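PDB 6UEH: Cow rumen GH26 endo-mannanase from Metagenome, which probably hydrolyses internal beta-1,4-mannosidic bonds of mannans such as galactomannan, through a GH26 catalytic barrel that carries a CBM6-like accessory domain. Local coordinates for residues M60-A65 / T129-T134; Q78-N83 / G103-N108; R223-V228 / E302-I307; R298-K303 / Y352-L357. All coordinates share one frame; numbering follows the deposited sequence.

Contact 1 (M60-A65 / T129-T134)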
loop_
_atom_site.group_PDB
_atom_site.type_symbol
_atom_site.label_atom_id
_atom_site.label_comp_id
_atom_site.label_asym_id
_atom_site.label_seq_id
_atom_site.Cartn_x
_atom_site.Cartn_y
_atom_site.Cartn_z
ATOM N N MET A 60 6.642 7.938 18.450
ATOM C CA MET A 60 6.494 6.512 18.179
ATOM C C MET A 60 7.340 5.689 19.141
ATOM O O MET A 60 8.478 6.047 19.447
ATOM C CB MET A 60 6.878 6.193 16.734
ATOM C CG MET A 60 5.990 6.864 15.698
ATOM S SD MET A 60 4.276 6.314 15.804
ATOM C CE MET A 60 4.409 4.649 15.162
ATOM N N TYR A 61 6.778 4.580 19.612
ATOM C CA TYR A 61 7.443 3.757 20.615
ATOM C C TYR A 61 7.341 2.267 20.298
ATOM O O TYR A 61 6.319 1.793 19.803
ATOM C CB TYR A 61 6.861 4.056 21.999
ATOM C CG TYR A 61 7.260 5.417 22.519
ATOM C CD1 TYR A 61 6.544 6.556 22.170
ATOM C CD2 TYR A 61 8.369 5.567 23.340
ATOM C CE1 TYR A 61 6.914 7.804 22.633
ATOM C CE2 TYR A 61 8.749 6.810 23.808
ATOM C CZ TYR A 61 8.020 7.926 23.452
ATOM O OH TYR A 61 8.397 9.164 23.917
ATOM N N GLN A 62 8.420 1.542 20.577
ATOM C CA GLN A 62 8.490 0.111 20.319
ATOM C C GLN A 62 7.978 -0.691 21.512
ATOM O O GLN A 62 8.390 -0.464 22.652
ATOM C CB GLN A 62 9.928 -0.295 19.987
ATOM C CG GLN A 62 10.152 -1.798 19.902
ATOM C CD GLN A 62 9.441 -2.428 18.725
ATOM O OE1 GLN A 62 9.508 -1.924 17.604
ATOM N NE2 GLN A 62 8.752 -3.537 18.973
ATOM N N PHE A 63 7.079 -1.632 21.243
ATOM C CA PHE A 63 6.496 -2.453 22.296
ATOM C C PHE A 63 6.935 -3.907 22.170
ATOM O O PHE A 63 6.744 -4.541 21.133
ATOM C CB PHE A 63 4.970 -2.348 22.267
ATOM C CG PHE A 63 4.461 -0.974 22.583
ATOM C CD1 PHE A 63 4.407 0.004 21.601
ATOM C CD2 PHE A 63 4.055 -0.651 23.866
ATOM C CE1 PHE A 63 3.951 1.273 21.892
ATOM C CE2 PHE A 63 3.598 0.617 24.163
ATOM C CZ PHE A 63 3.544 1.580 23.175
ATOM N N THR A 64 7.533 -4.421 23.237
ATOM C CA THR A 64 8.007 -5.796 23.273
ATOM C C THR A 64 7.605 -6.420 24.606
ATOM O O THR A 64 7.472 -5.720 25.609
ATOM C CB THR A 64 9.537 -5.868 23.090
ATOM O OG1 THR A 64 9.928 -5.017 22.006
ATOM C CG2 THR A 64 9.992 -7.293 22.797
ATOM N N ALA A 65 7.394 -7.730 24.617
ATOM C CA ALA A 65 7.053 -8.412 25.855
ATOM C C ALA A 65 7.616 -9.824 25.878
ATOM O O ALA A 65 7.731 -10.476 24.838
ATOM C CB ALA A 65 5.542 -8.438 26.048
ATOM N N THR A 129 8.112 -4.313 27.776
ATOM C CA THR A 129 9.139 -3.297 27.566
ATOM C C THR A 129 8.713 -2.260 26.532
ATOM O O THR A 129 8.257 -2.605 25.441
ATOM C CB THR A 129 10.473 -3.939 27.124
ATOM O OG1 THR A 129 10.982 -4.755 28.187
ATOM C CG2 THR A 129 11.503 -2.876 26.785
ATOM N N VAL A 130 8.858 -0.987 26.889
ATOM C CA VAL A 130 8.579 0.110 25.972
ATOM C C VAL A 130 9.852 0.909 25.705
ATOM O O VAL A 130 10.496 1.398 26.634
ATOM C CB VAL A 130 7.490 1.052 26.522
ATOM C CG1 VAL A 130 7.161 2.138 25.509
ATOM C CG2 VAL A 130 6.239 0.265 26.884
ATOM N N GLU A 131 10.209 1.033 24.432
ATOM C CA GLU A 131 11.400 1.774 24.023
ATOM C C GLU A 131 11.045 2.838 22.997
ATOM O O GLU A 131 10.025 2.732 22.320
ATOM C CB GLU A 131 12.445 0.827 23.436
ATOM C CG GLU A 131 12.942 -0.233 24.398
ATOM C CD GLU A 131 13.630 -1.377 23.687
ATOM O OE1 GLU A 131 14.846 -1.567 23.894
ATOM O OE2 GLU A 131 12.950 -2.092 22.922
ATOM N N GLU A 132 11.888 3.860 22.878
ATOM C CA GLU A 132 11.750 4.803 21.777
ATOM C C GLU A 132 11.922 4.037 20.469
ATOM O O GLU A 132 12.816 3.201 20.349
ATOM C CB GLU A 132 12.767 5.940 21.897
ATOM C CG GLU A 132 12.499 6.856 23.082
ATOM C CD GLU A 132 13.576 7.904 23.276
ATOM O OE1 GLU A 132 14.667 7.756 22.689
ATOM O OE2 GLU A 132 13.331 8.876 24.020
ATOM N N ALA A 133 11.048 4.304 19.505
ATOM C CA ALA A 133 11.029 3.534 18.268
ATOM C C ALA A 133 12.298 3.731 17.454
ATOM O O ALA A 133 12.896 4.805 17.463
ATOM C CB ALA A 133 9.810 3.899 17.429
ATOM N N THR A 134 12.711 2.673 16.768
ATOM C CA THR A 134 13.784 2.760 15.790
ATOM C C THR A 134 13.203 2.377 14.437
ATOM O O THR A 134 12.476 1.391 14.322
ATOM C CB THR A 134 14.970 1.846 16.145
ATOM O OG1 THR A 134 14.548 0.478 16.119
ATOM C CG2 THR A 134 15.500 2.177 17.531
HETATM O O HOH W 1 10.932 10.038 24.455
HETATM O O HOH W 2 11.022 0.192 16.846
HETATM O O HOH W 3 10.433 -2.773 23.398
#
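V130 lies alongside F63 on the buried face of this strand pair, its CG2 3.8 Å from F63 CE2 and its CG1 over one face of the same ring. CG1 also meets Y61 CB at 4.0 Å. Beyond CB the Y61 ring runs beside E132, CE2 lying 3.8 Å from E132 CG, and further out its hydroxyl shares a water with E132 OE2. An alanine in place of Y61 would probably open a gap beside E132 and F8, whose ring meets that of Y61, and leave this water without its tyrosine mate. The strands are antiparallel neighbours in one sheet of the CBM6-type beta-sandwich. Paired backbone bonds join Q62 with E131 and T64 with T129, among them Q62 N to E131 O at 2.7 Å. Where the second strand gives way to loop, A133 N still reaches M60 O at 3.1 Å, but from 36° out of the carbonyl plane. The other face, bearing Q62, T64, T129 and E131, is looser and wetter. One water stands 2.7 Å from T64 OG1 and 2.7 Å from E131 OE2, with T129 O also within bonding range. Q62 CG lies anti to the backbone N (chi1 171°) and the chain then bends; NE2 bonds D101, while OE1 takes a proton from a second water, 2.7 Å away, which in turn accepts from T134 N.

Contact 2 (Q78-N83 / G103-N108)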
loop_
_atom_site.group_PDB
_atom_site.type_symbol
_atom_site.label_atom_id
_atom_site.label_comp_id
_atom_site.label_asym_id
_atom_site.label_seq_id
_atom_site.Cartn_x
_atom_site.Cartn_y
_atom_site.Cartn_z
ATOM N N GLN A 78 -3.760 -11.926 19.567
ATOM C CA GLN A 78 -3.667 -11.096 20.759
ATOM C C GLN A 78 -3.845 -9.637 20.365
ATOM O O GLN A 78 -3.690 -9.279 19.196
ATOM C CB GLN A 78 -2.328 -11.301 21.471
ATOM C CG GLN A 78 -2.074 -12.729 21.917
ATOM C CD GLN A 78 -3.101 -13.223 22.912
ATOM O OE1 GLN A 78 -3.543 -12.481 23.789
ATOM N NE2 GLN A 78 -3.492 -14.487 22.778
ATOM N N THR A 79 -4.165 -8.795 21.340
ATOM C CA THR A 79 -4.427 -7.391 21.060
ATOM C C THR A 79 -3.708 -6.462 22.026
ATOM O O THR A 79 -3.949 -6.498 23.233
ATOM C CB THR A 79 -5.936 -7.088 21.107
ATOM O OG1 THR A 79 -6.600 -7.806 20.059
ATOM C CG2 THR A 79 -6.189 -5.595 20.932
ATOM N N ILE A 80 -2.818 -5.636 21.490
ATOM C CA ILE A 80 -2.229 -4.563 22.276
ATOM C C ILE A 80 -2.981 -3.282 21.941
ATOM O O ILE A 80 -3.413 -3.078 20.805
ATOM C CB ILE A 80 -0.707 -4.404 22.021
ATOM C CG1 ILE A 80 -0.099 -3.404 23.014
ATOM C CG2 ILE A 80 -0.425 -4.012 20.571
ATOM C CD1 ILE A 80 1.414 -3.353 22.988
ATOM N N SER A 81 -3.167 -2.433 22.943
ATOM C CA SER A 81 -4.001 -1.258 22.782
ATOM C C SER A 81 -3.362 -0.035 23.417
ATOM O O SER A 81 -2.871 -0.094 24.544
ATOM C CB SER A 81 -5.385 -1.510 23.385
ATOM O OG SER A 81 -6.218 -0.373 23.261
ATOM N N VAL A 82 -3.356 1.069 22.679
ATOM C CA VAL A 82 -2.901 2.339 23.220
ATOM C C VAL A 82 -4.095 3.271 23.327
ATOM O O VAL A 82 -4.628 3.733 22.314
ATOM C CB VAL A 82 -1.807 2.981 22.357
ATOM C CG1 VAL A 82 -1.411 4.333 22.930
ATOM C CG2 VAL A 82 -0.599 2.060 22.271
ATOM N N ASN A 83 -4.500 3.538 24.565
ATOM C CA ASN A 83 -5.731 4.255 24.856
ATOM C C ASN A 83 -6.905 3.589 24.144
ATOM O O ASN A 83 -7.273 2.465 24.484
ATOM C CB ASN A 83 -5.599 5.734 24.480
ATOM C CG ASN A 83 -4.676 6.491 25.430
ATOM O OD1 ASN A 83 -4.700 6.267 26.641
ATOM N ND2 ASN A 83 -3.854 7.379 24.882
ATOM N N GLY A 103 5.120 -4.406 17.907
ATOM C CA GLY A 103 5.105 -3.298 16.966
ATOM C C GLY A 103 5.465 -1.924 17.501
ATOM O O GLY A 103 5.689 -1.740 18.699
ATOM N N MET A 104 5.533 -0.957 16.591
ATOM C CA MET A 104 5.784 0.434 16.948
ATOM C C MET A 104 4.489 1.216 16.828
ATOM O O MET A 104 3.847 1.202 15.779
ATOM C CB MET A 104 6.850 1.057 16.049
ATOM C CG MET A 104 7.891 0.092 15.529
ATOM S SD MET A 104 8.983 0.905 14.345
ATOM C CE MET A 104 9.921 -0.498 13.743
ATOM N N HIS A 105 4.102 1.900 17.897
ATOM C CA HIS A 105 2.826 2.596 17.903
ATOM C C HIS A 105 2.934 3.981 18.523
ATOM O O HIS A 105 3.851 4.269 19.293
ATOM C CB HIS A 105 1.780 1.753 18.629
ATOM C CG HIS A 105 1.695 0.350 18.117
ATOM N ND1 HIS A 105 1.260 0.052 16.843
ATOM C CD2 HIS A 105 2.021 -0.832 18.689
ATOM C CE1 HIS A 105 1.307 -1.256 16.659
ATOM N NE2 HIS A 105 1.764 -1.815 17.765
ATOM N N ARG A 106 1.988 4.838 18.164
ATOM C CA ARG A 106 2.012 6.229 18.582
ATOM C C ARG A 106 1.578 6.398 20.032
ATOM O O ARG A 106 0.515 5.923 20.435
ATOM C CB ARG A 106 1.116 7.059 17.658
ATOM C CG ARG A 106 1.055 8.542 17.966
ATOM C CD ARG A 106 0.364 9.265 16.817
ATOM N NE ARG A 106 0.105 10.673 17.097
ATOM C CZ ARG A 106 -0.355 11.533 16.194
ATOM N NH1 ARG A 106 -0.598 11.123 14.955
ATOM N NH2 ARG A 106 -0.571 12.799 16.526
ATOM N N LEU A 107 2.424 7.054 20.815
ATOM C CA LEU A 107 2.020 7.556 22.119
ATOM C C LEU A 107 1.782 9.050 21.986
ATOM O O LEU A 107 2.556 9.753 21.335
ATOM C CB LEU A 107 3.075 7.273 23.188
ATOM C CG LEU A 107 3.368 5.810 23.518
ATOM C CD1 LEU A 107 4.275 5.727 24.731
ATOM C CD2 LEU A 107 2.086 5.035 23.751
ATOM N N ASN A 108 0.708 9.535 22.594
ATOM C CA ASN A 108 0.367 10.943 22.483
ATOM C C ASN A 108 0.674 11.712 23.762
ATOM O O ASN A 108 0.759 11.126 24.843
ATOM C CB ASN A 108 -1.104 11.088 22.100
ATOM C CG ASN A 108 -1.375 10.642 20.674
ATOM O OD1 ASN A 108 -0.672 11.043 19.746
ATOM N ND2 ASN A 108 -2.377 9.791 20.495
#
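V82 holds CG1 anti to its backbone N (chi1 177°), and L107 sets CG anti to its carbonyl carbon (chi1 -64°); the CD2 branch of L107 then meets V82 CG1 at 3.7 Å, the two side chains crossing at about a right angle. The same V82 methyl rests 3.5 Å from the carbonyl oxygen R106 O, a packing contact on the backbone. V82 CG2 lies more loosely, 4.4 Å from H105 CB. Two residues back along each strand, I80 CG2 occupies the crowded position between backbone N and carbonyl carbon and comes to 4.2 Å from H105 NE2. That nitrogen has its polar partner in its own strand, where it hydrogen-bonds F102 O, so the imidazole can sit among apolar groups with its NE2 satisfied. No hydrogen bond joins the segments, whose axes stay 8.4 Å apart at 24°: this is the face-to-face packing of a beta-sandwich, side chains filling the space between its sheets. Strand 76-82 lies between strands 110-117 and 85-94 in one sheet, while strand 97-107 pairs with 59-69 in the other. F63 and F116 pack on I80, V53 and V55 on L107, and R106 reaches across to helix 435-441 through a salt bridge with E441.

Contact 3 (R223-V228 / E302-I307)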
loop_
_atom_site.group_PDB
_atom_site.type_symbol
_atom_site.label_atom_id
_atom_site.label_comp_id
_atom_site.label_asym_id
_atom_site.label_seq_id
_atom_site.Cartn_x
_atom_site.Cartn_y
_atom_site.Cartn_z
ATOM N N ARG A 223 0.103 13.536 -23.654
ATOM C CA ARG A 223 0.042 14.225 -22.367
ATOM C C ARG A 223 1.117 13.720 -21.407
ATOM O O ARG A 223 1.621 14.480 -20.584
ATOM C CB ARG A 223 -1.346 14.083 -21.733
ATOM C CG ARG A 223 -2.422 14.922 -22.419
ATOM C CD ARG A 223 -3.726 14.950 -21.625
ATOM N NE ARG A 223 -4.256 13.608 -21.397
ATOM C CZ ARG A 223 -4.970 12.926 -22.286
ATOM N NH1 ARG A 223 -5.241 13.455 -23.472
ATOM N NH2 ARG A 223 -5.407 11.708 -21.992
ATOM N N VAL A 224 1.475 12.443 -21.517
ATOM C CA VAL A 224 2.564 11.899 -20.710
ATOM C C VAL A 224 3.882 12.563 -21.099
ATOM O O VAL A 224 4.660 12.981 -20.240
ATOM C CB VAL A 224 2.693 10.371 -20.869
ATOM C CG1 VAL A 224 3.948 9.868 -20.168
ATOM C CG2 VAL A 224 1.459 9.671 -20.323
ATOM N N ILE A 225 4.119 12.659 -22.404
ATOM C CA ILE A 225 5.308 13.318 -22.928
ATOM C C ILE A 225 5.350 14.782 -22.494
ATOM O O ILE A 225 6.390 15.280 -22.055
ATOM C CB ILE A 225 5.363 13.231 -24.464
ATOM C CG1 ILE A 225 5.538 11.773 -24.899
ATOM C CG2 ILE A 225 6.486 14.099 -25.014
ATOM C CD1 ILE A 225 5.505 11.572 -26.397
ATOM N N GLU A 226 4.210 15.457 -22.605
ATOM C CA GLU A 226 4.098 16.853 -22.206
ATOM C C GLU A 226 4.449 17.026 -20.729
ATOM O O GLU A 226 5.222 17.912 -20.367
ATOM C CB GLU A 226 2.685 17.375 -22.484
ATOM C CG GLU A 226 2.557 18.893 -22.521
ATOM C CD GLU A 226 2.432 19.514 -21.143
ATOM O OE1 GLU A 226 2.038 18.800 -20.195
ATOM O OE2 GLU A 226 2.729 20.721 -21.009
ATOM N N TRP A 227 3.884 16.168 -19.886
ATOM C CA TRP A 227 4.094 16.257 -18.444
ATOM C C TRP A 227 5.564 16.085 -18.079
ATOM O O TRP A 227 6.114 16.863 -17.300
ATOM C CB TRP A 227 3.249 15.209 -17.715
ATOM C CG TRP A 227 3.302 15.334 -16.220
ATOM C CD1 TRP A 227 3.987 14.533 -15.350
ATOM C CD2 TRP A 227 2.654 16.330 -15.423
ATOM N NE1 TRP A 227 3.802 14.968 -14.059
ATOM C CE2 TRP A 227 2.988 16.073 -14.077
ATOM C CE3 TRP A 227 1.824 17.417 -15.713
ATOM C CZ2 TRP A 227 2.515 16.854 -13.027
ATOM C CZ3 TRP A 227 1.358 18.195 -14.670
ATOM C CH2 TRP A 227 1.705 17.909 -13.344
ATOM N N VAL A 228 6.197 15.071 -18.655
ATOM C CA VAL A 228 7.576 14.743 -18.315
ATOM C C VAL A 228 8.581 15.658 -19.011
ATOM O O VAL A 228 9.409 16.289 -18.355
ATOM C CB VAL A 228 7.906 13.280 -18.672
ATOM C CG1 VAL A 228 9.386 12.997 -18.455
ATOM C CG2 VAL A 228 7.047 12.325 -17.852
ATOM N N GLU A 302 11.059 8.504 -27.066
ATOM C CA GLU A 302 11.272 9.886 -26.652
ATOM C C GLU A 302 11.930 9.958 -25.275
ATOM O O GLU A 302 11.914 11.006 -24.626
ATOM C CB GLU A 302 9.946 10.651 -26.646
ATOM C CG GLU A 302 9.173 10.575 -27.962
ATOM C CD GLU A 302 9.808 11.383 -29.081
ATOM O OE1 GLU A 302 10.697 12.214 -28.795
ATOM O OE2 GLU A 302 9.410 11.189 -30.253
ATOM N N LYS A 303 12.500 8.834 -24.843
ATOM C CA LYS A 303 13.256 8.745 -23.592
ATOM C C LYS A 303 12.429 9.159 -22.378
ATOM O O LYS A 303 12.905 9.896 -21.510
ATOM C CB LYS A 303 14.527 9.597 -23.674
ATOM C CG LYS A 303 15.489 9.154 -24.762
ATOM C CD LYS A 303 16.763 9.983 -24.752
ATOM C CE LYS A 303 17.754 9.467 -25.783
ATOM N NZ LYS A 303 18.083 8.029 -25.550
ATOM N N VAL A 304 11.193 8.676 -22.323
ATOM C CA VAL A 304 10.304 8.973 -21.208
ATOM C C VAL A 304 10.112 7.749 -20.321
ATOM O O VAL A 304 9.576 6.733 -20.764
ATOM C CB VAL A 304 8.923 9.457 -21.692
ATOM C CG1 VAL A 304 7.996 9.665 -20.507
ATOM C CG2 VAL A 304 9.062 10.741 -22.497
ATOM N N PRO A 305 10.566 7.845 -19.063
ATOM C CA PRO A 305 10.362 6.787 -18.071
ATOM C C PRO A 305 8.943 6.839 -17.516
ATOM O O PRO A 305 8.317 7.900 -17.543
ATOM C CB PRO A 305 11.391 7.120 -16.992
ATOM C CG PRO A 305 11.501 8.606 -17.057
ATOM C CD PRO A 305 11.344 8.969 -18.515
ATOM N N LEU A 306 8.450 5.710 -17.019
ATOM C CA LEU A 306 7.076 5.625 -16.539
ATOM C C LEU A 306 6.952 4.688 -15.341
ATOM O O LEU A 306 7.436 3.559 -15.375
ATOM C CB LEU A 306 6.152 5.149 -17.670
ATOM C CG LEU A 306 4.664 4.981 -17.359
ATOM C CD1 LEU A 306 4.010 6.336 -17.116
ATOM C CD2 LEU A 306 3.964 4.228 -18.485
ATOM N N ILE A 307 6.305 5.158 -14.279
ATOM C CA ILE A 307 5.919 4.265 -13.192
ATOM C C ILE A 307 4.682 3.500 -13.652
ATOM O O ILE A 307 3.558 3.995 -13.559
ATOM C CB ILE A 307 5.633 5.026 -11.884
ATOM C CG1 ILE A 307 6.847 5.873 -11.490
ATOM C CG2 ILE A 307 5.268 4.051 -10.767
ATOM C CD1 ILE A 307 6.602 6.802 -10.321
#
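V304 belongs to the turn leading into strand 306-309 of the GH26 (beta/alpha)8 barrel, and here it packs against V224, I225 and V228 of the outer helix 220-230. Strand 234-238, which follows that helix, is the neighbour of 306-309 in the barrel wall, so the contact packs helix 220-230 against the turn into the neighbouring strand, on the outside of the barrel. The chain reaches V304 through a Schellman motif: K303, with positive phi, ends helix 280-301, and V304 N bonds back to L299 O. V304 then sets CG1 anti to its own backbone N (chi1 176°), and that methyl does most of the touching. It nests against V228, with CG2 at 3.9 Å and CB at 4.1 Å, and crosses obliquely to V224, whose CG1 lies 4.1 Å from it. V304 CG2 serves a different neighbour, I225 CG1, at 4.4 Å. All of this is apolar; no hydrogen bond links the segments. The side of V228 next to P305 is looser, V228 CG1 standing 4.5 Å from P305 CD. L299 of helix 280-301 packs on V224 and I225, and A235 of strand 234-238 on V224 and V228. Toward the exposed E302 the aliphatic part of a charged chain takes part, with I225 CD1 resting 4.1 Å from E302 CG.

Contact 4 (R298-K303 / Y352-L357)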
loop_
_atom_site.group_PDB
_atom_site.type_symbol
_atom_site.label_atom_id
_atom_site.label_comp_id
_atom_site.label_asym_id
_atom_site.label_seq_id
_atom_site.Cartn_x
_atom_site.Cartn_y
_atom_site.Cartn_z
ATOM N N ARG A 298 6.605 4.404 -27.922
ATOM C CA ARG A 298 6.672 5.825 -28.251
ATOM C C ARG A 298 7.326 6.594 -27.100
ATOM O O ARG A 298 8.169 7.466 -27.319
ATOM C CB ARG A 298 5.277 6.383 -28.541
ATOM C CG ARG A 298 4.567 5.749 -29.730
ATOM C CD ARG A 298 3.146 6.279 -29.845
ATOM N NE ARG A 298 3.130 7.709 -30.140
ATOM C CZ ARG A 298 2.108 8.513 -29.874
ATOM N NH1 ARG A 298 1.023 8.030 -29.291
ATOM N NH2 ARG A 298 2.171 9.800 -30.183
ATOM N N LEU A 299 6.938 6.250 -25.873
ATOM C CA LEU A 299 7.544 6.842 -24.684
ATOM C C LEU A 299 9.032 6.524 -24.636
ATOM O O LEU A 299 9.850 7.410 -24.401
ATOM C CB LEU A 299 6.858 6.343 -23.409
ATOM C CG LEU A 299 5.401 6.761 -23.206
ATOM C CD1 LEU A 299 4.891 6.272 -21.856
ATOM C CD2 LEU A 299 5.257 8.267 -23.326
ATOM N N GLN A 300 9.381 5.261 -24.866
ATOM C CA GLN A 300 10.784 4.856 -24.847
ATOM C C GLN A 300 11.570 5.568 -25.945
ATOM O O GLN A 300 12.709 5.988 -25.727
ATOM C CB GLN A 300 10.922 3.337 -24.993
ATOM C CG GLN A 300 12.371 2.856 -24.965
ATOM C CD GLN A 300 12.503 1.372 -24.653
ATOM O OE1 GLN A 300 12.585 0.977 -23.490
ATOM N NE2 GLN A 300 12.533 0.546 -25.694
ATOM N N ASP A 301 10.953 5.715 -27.115
ATOM C CA ASP A 301 11.567 6.437 -28.226
ATOM C C ASP A 301 11.929 7.867 -27.842
ATOM O O ASP A 301 12.970 8.383 -28.247
ATOM C CB ASP A 301 10.636 6.463 -29.443
ATOM C CG ASP A 301 10.569 5.131 -30.160
ATOM O OD1 ASP A 301 11.507 4.321 -30.011
ATOM O OD2 ASP A 301 9.581 4.902 -30.890
ATOM N N GLU A 302 11.059 8.504 -27.066
ATOM C CA GLU A 302 11.272 9.886 -26.652
ATOM C C GLU A 302 11.930 9.958 -25.275
ATOM O O GLU A 302 11.914 11.006 -24.626
ATOM C CB GLU A 302 9.946 10.651 -26.646
ATOM C CG GLU A 302 9.173 10.575 -27.962
ATOM C CD GLU A 302 9.808 11.383 -29.081
ATOM O OE1 GLU A 302 10.697 12.214 -28.795
ATOM O OE2 GLU A 302 9.410 11.189 -30.253
ATOM N N LYS A 303 12.500 8.834 -24.843
ATOM C CA LYS A 303 13.256 8.745 -23.592
ATOM C C LYS A 303 12.429 9.159 -22.378
ATOM O O LYS A 303 12.905 9.896 -21.510
ATOM C CB LYS A 303 14.527 9.597 -23.674
ATOM C CG LYS A 303 15.489 9.154 -24.762
ATOM C CD LYS A 303 16.763 9.983 -24.752
ATOM C CE LYS A 303 17.754 9.467 -25.783
ATOM N NZ LYS A 303 18.083 8.029 -25.550
ATOM N N TYR A 352 9.025 -7.133 -26.724
ATOM C CA TYR A 352 8.837 -5.762 -27.192
ATOM C C TYR A 352 10.002 -4.847 -26.820
ATOM O O TYR A 352 9.999 -3.665 -27.164
ATOM C CB TYR A 352 7.525 -5.196 -26.653
ATOM C CG TYR A 352 6.309 -5.805 -27.310
ATOM C CD1 TYR A 352 5.908 -5.402 -28.578
ATOM C CD2 TYR A 352 5.571 -6.796 -26.675
ATOM C CE1 TYR A 352 4.801 -5.961 -29.192
ATOM C CE2 TYR A 352 4.460 -7.361 -27.281
ATOM C CZ TYR A 352 4.081 -6.940 -28.538
ATOM O OH TYR A 352 2.977 -7.497 -29.146
ATOM N N ASP A 353 10.988 -5.405 -26.121
ATOM C CA ASP A 353 12.232 -4.705 -25.795
ATOM C C ASP A 353 11.986 -3.371 -25.084
ATOM O O ASP A 353 12.674 -2.381 -25.338
ATOM C CB ASP A 353 13.058 -4.481 -27.068
ATOM C CG ASP A 353 14.540 -4.304 -26.781
ATOM O OD1 ASP A 353 15.015 -4.821 -25.748
ATOM O OD2 ASP A 353 15.230 -3.654 -27.596
ATOM N N LEU A 354 11.003 -3.355 -24.192
ATOM C CA LEU A 354 10.691 -2.163 -23.410
ATOM C C LEU A 354 11.395 -2.205 -22.056
ATOM O O LEU A 354 11.253 -3.165 -21.302
ATOM C CB LEU A 354 9.179 -2.033 -23.227
ATOM C CG LEU A 354 8.396 -1.721 -24.504
ATOM C CD1 LEU A 354 6.911 -1.987 -24.315
ATOM C CD2 LEU A 354 8.627 -0.274 -24.910
ATOM N N HIS A 355 12.156 -1.160 -21.748
ATOM C CA HIS A 355 12.962 -1.150 -20.532
ATOM C C HIS A 355 12.881 0.182 -19.794
ATOM O O HIS A 355 13.661 0.441 -18.878
ATOM C CB HIS A 355 14.420 -1.473 -20.867
ATOM C CG HIS A 355 14.586 -2.720 -21.681
ATOM N ND1 HIS A 355 14.418 -3.981 -21.153
ATOM C CD2 HIS A 355 14.891 -2.897 -22.988
ATOM C CE1 HIS A 355 14.619 -4.882 -22.097
ATOM N NE2 HIS A 355 14.907 -4.250 -23.222
ATOM N N ASN A 356 11.928 1.017 -20.195
ATOM C CA ASN A 356 11.763 2.344 -19.612
ATOM C C ASN A 356 10.732 2.361 -18.490
ATOM O O ASN A 356 10.259 3.423 -18.092
ATOM C CB ASN A 356 11.356 3.344 -20.695
ATOM C CG ASN A 356 10.049 2.965 -21.374
ATOM O OD1 ASN A 356 9.751 1.782 -21.551
ATOM N ND2 ASN A 356 9.263 3.966 -21.754
ATOM N N LEU A 357 10.393 1.182 -17.983
ATOM C CA LEU A 357 9.290 1.047 -17.042
ATOM C C LEU A 357 9.752 0.772 -15.618
ATOM O O LEU A 357 10.667 -0.019 -15.389
ATOM C CB LEU A 357 8.351 -0.073 -17.490
ATOM C CG LEU A 357 7.857 -0.006 -18.936
ATOM C CD1 LEU A 357 6.992 -1.217 -19.261
ATOM C CD2 LEU A 357 7.097 1.294 -19.184
#
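Q300, near the C-terminal end of helix 280-301, grips the loop that leads into strand 357-362 of the (beta/alpha)8 barrel, at the end where the chain enters the strands. CG lies anti to the backbone N (chi1 -179°) and the chain stays extended beyond it, placing the amide against the backbone of D353, L354 and H355. Both ends of that amide are used. OE1 accepts H355 N at 2.8 Å in the plane of its own carbonyl, with an N-H...O angle of 168°. NE2 donates to D353 O at 3.0 Å along a nearly straight bond (176°), the acceptor lying in the amide plane. Two bonds from one flat group thus fix its rotation and satisfy a backbone donor and a backbone acceptor in a loop that is itself neither helix nor strand at these residues. A leucine in its place would probably leave D353 O and H355 N without their side-chain mates and the loop freer to move. The imidazole of H355 is held in turn: NE2 donates to D353 OD1 at 2.6 Å, in the ring plane but above the carboxylate plane, and ND1 bonds D147. Two carboxylate partners would be likely to favour the doubly protonated ring. N356 ND2 donates to V304 O, just past the Schellman turn that ends the helix. The amide of N356 meets the helix by packing, ND2 lying 3.8 Å from L299 CB and CG 3.7 Å from Q300 CB.

Overall arrangement
The four contacts form two separate pairs, one in each domain, with centres 43 to 46 Å apart between pairs. Contacts 1 and 2 meet directly, since strand 59-69 of the first bonds strand 97-107 of the second; one is pairing within a sheet, rich in backbone bonds and wet on its outer face, the other packing between sheets with no bond across. Contacts 3 and 4 meet at the C-terminal end of helix 280-301, sharing E302 and K303. Contact 3 is apolar wedging against a neighbouring helix, whereas contact 4 relies on one side-chain amide, that of Q300, to hold an irregular loop. Contact 2 is the buried one; contacts 1, 3 and 4 are partly buried, the last two on the outside of the barrel.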